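Local coordinates for protein GphF Dehydratase 1 (Archangium violaceum, PDB 6MBF) that probably dehydrates polyketide intermediates as a polyketide synthase dehydratase domain involved in the olefin rearrangement of gephyronic acid biosynthesis, at residues 57-62 / 230-235. Numbering follows the deposited sequence.
Sequences MALAAA and ARIELR
With CG anti to its carbonyl carbon (chi1 -67°), Leu-59 points its CB from the helix toward strand 224-234, where Leu-234 sets its own CG anti to the backbone N (chi1 -177°). The two leucine side chains cross at about a right angle, and Leu-59 CD2 rests 4.1 Å from Leu-234 CB, touching the root of that side chain. The other branch meets the next residue on the same face of the strand: Leu-59 CD1 lies 4.5 Å from Ile-232 CD1, a looser methyl-to-methyl approach. One leucine thus spans two strand residues, and Val-76 of strand 73-81 touches both Leu-59 and Ile-232. In the double-hotdog fold of polyketide synthase dehydratases, this joins helix 52-65 of the N-terminal hotdog to a strand of the second, which pairs with strand 73-81 of the first. A classic beta bulge, with Ala-230 and Arg-231 both opposite Asp-278, lies where the chain turns a corner within strand 224-234. On the sheet's other face, Arg-231 NH2 donates to Glu-233 OE1 at 3.1 Å; the acceptor lies in the guanidinium plane, but the donor sits above the carboxylate plane, 67° out of it. Glu-77 pairs with Arg-231 NH1, while Arg-131 and Thr-73 hold Glu-233 OE2.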
loop_
_atom_site.group_PDB
_atom_site.type_symbol
_atom_site.label_atom_id
_atom_site.label_comp_id
_atom_site.label_asym_id
_atom_site.label_seq_id
_atom_site.Cartn_x
_atom_site.Cartn_y
_atom_site.Cartn_z
ATOM N N MET A 57 -1.744 2.345 7.495
ATOM C CA MET A 57 -2.468 2.978 8.593
ATOM C C MET A 57 -3.432 1.997 9.251
ATOM O O MET A 57 -3.546 1.955 10.483
ATOM C CB MET A 57 -3.202 4.208 8.081
ATOM C CG MET A 57 -2.254 5.343 7.688
ATOM S SD MET A 57 -3.094 6.713 6.872
ATOM C CE MET A 57 -4.020 7.412 8.241
ATOM N N ALA A 58 -4.109 1.176 8.446
ATOM C CA ALA A 58 -5.054 0.205 8.993
ATOM C C ALA A 58 -4.342 -0.902 9.765
ATOM O O ALA A 58 -4.802 -1.304 10.841
ATOM C CB ALA A 58 -5.912 -0.380 7.874
ATOM N N LEU A 59 -3.227 -1.413 9.235
ATOM C CA LEU A 59 -2.456 -2.410 9.978
ATOM C C LEU A 59 -1.948 -1.838 11.290
ATOM O O LEU A 59 -1.982 -2.510 12.330
ATOM C CB LEU A 59 -1.278 -2.906 9.136
ATOM C CG LEU A 59 -1.601 -3.718 7.891
ATOM C CD1 LEU A 59 -0.389 -3.707 6.979
ATOM C CD2 LEU A 59 -2.000 -5.158 8.269
ATOM N N ALA A 60 -1.479 -0.591 11.256
ATOM C CA ALA A 60 -0.974 0.063 12.453
ATOM C C ALA A 60 -2.094 0.284 13.461
ATOM O O ALA A 60 -1.891 0.100 14.666
ATOM C CB ALA A 60 -0.296 1.382 12.075
ATOM N N ALA A 61 -3.285 0.651 12.978
ATOM C CA ALA A 61 -4.435 0.783 13.867
ATOM C C ALA A 61 -4.825 -0.562 14.457
ATOM O O ALA A 61 -5.152 -0.653 15.644
ATOM C CB ALA A 61 -5.620 1.400 13.122
ATOM N N ALA A 62 -4.799 -1.622 13.639
ATOM C CA ALA A 62 -5.091 -2.955 14.160
ATOM C C ALA A 62 -4.140 -3.315 15.291
ATOM O O ALA A 62 -4.555 -3.880 16.313
ATOM C CB ALA A 62 -4.999 -3.990 13.042
ATOM N N ALA A 230 -9.402 -7.224 -1.050
ATOM C CA ALA A 230 -10.277 -8.065 -0.235
ATOM C C ALA A 230 -9.660 -8.350 1.130
ATOM O O ALA A 230 -10.364 -8.322 2.149
ATOM C CB ALA A 230 -10.610 -9.371 -0.962
ATOM N N ARG A 231 -8.354 -8.611 1.180
ATOM C CA ARG A 231 -7.722 -8.972 2.442
ATOM C C ARG A 231 -6.222 -8.770 2.340
ATOM O O ARG A 231 -5.618 -9.102 1.321
ATOM C CB ARG A 231 -8.026 -10.430 2.798
ATOM C CG ARG A 231 -7.530 -10.880 4.144
ATOM C CD ARG A 231 -7.968 -12.320 4.359
ATOM N NE ARG A 231 -7.187 -12.971 5.403
ATOM C CZ ARG A 231 -7.624 -13.197 6.636
ATOM N NH1 ARG A 231 -8.853 -12.836 6.993
ATOM N NH2 ARG A 231 -6.829 -13.792 7.513
ATOM N N ILE A 232 -5.629 -8.220 3.397
ATOM C CA ILE A 232 -4.185 -8.262 3.580
ATOM C C ILE A 232 -3.911 -8.755 4.995
ATOM O O ILE A 232 -4.560 -8.310 5.946
ATOM C CB ILE A 232 -3.508 -6.899 3.315
ATOM C CG1 ILE A 232 -2.004 -7.003 3.579
ATOM C CG2 ILE A 232 -4.114 -5.800 4.171
ATOM C CD1 ILE A 232 -1.195 -5.801 3.086
ATOM N N GLU A 233 -2.994 -9.709 5.125
ATOM C CA GLU A 233 -2.607 -10.235 6.425
ATOM C C GLU A 233 -1.101 -10.118 6.590
ATOM O O GLU A 233 -0.346 -10.473 5.683
ATOM C CB GLU A 233 -3.050 -11.684 6.581
ATOM C CG GLU A 233 -2.748 -12.252 7.941
ATOM C CD GLU A 233 -3.466 -13.552 8.166
ATOM O OE1 GLU A 233 -3.805 -14.221 7.164
ATOM O OE2 GLU A 233 -3.709 -13.893 9.342
ATOM N N LEU A 234 -0.664 -9.611 7.737
ATOM C CA LEU A 234 0.753 -9.409 8.018
ATOM C C LEU A 234 1.172 -10.283 9.193
ATOM O O LEU A 234 0.560 -10.217 10.267
ATOM C CB LEU A 234 1.044 -7.942 8.336
ATOM C CG LEU A 234 2.501 -7.560 8.590
ATOM C CD1 LEU A 234 3.362 -7.726 7.333
ATOM C CD2 LEU A 234 2.590 -6.129 9.099
ATOM N N ARG A 235 2.220 -11.086 8.994
ATOM C CA ARG A 235 2.684 -12.024 10.009
ATOM C C ARG A 235 3.998 -11.633 10.660
ATOM O O ARG A 235 4.372 -12.247 11.665
ATOM C CB ARG A 235 2.856 -13.428 9.415
ATOM C CG ARG A 235 1.690 -13.913 8.600
ATOM C CD ARG A 235 1.812 -15.402 8.344
ATOM N NE ARG A 235 0.571 -15.960 7.820
ATOM C CZ ARG A 235 0.209 -17.228 7.964
ATOM N NH1 ARG A 235 0.995 -18.067 8.626
ATOM N NH2 ARG A 235 -0.939 -17.656 7.457
#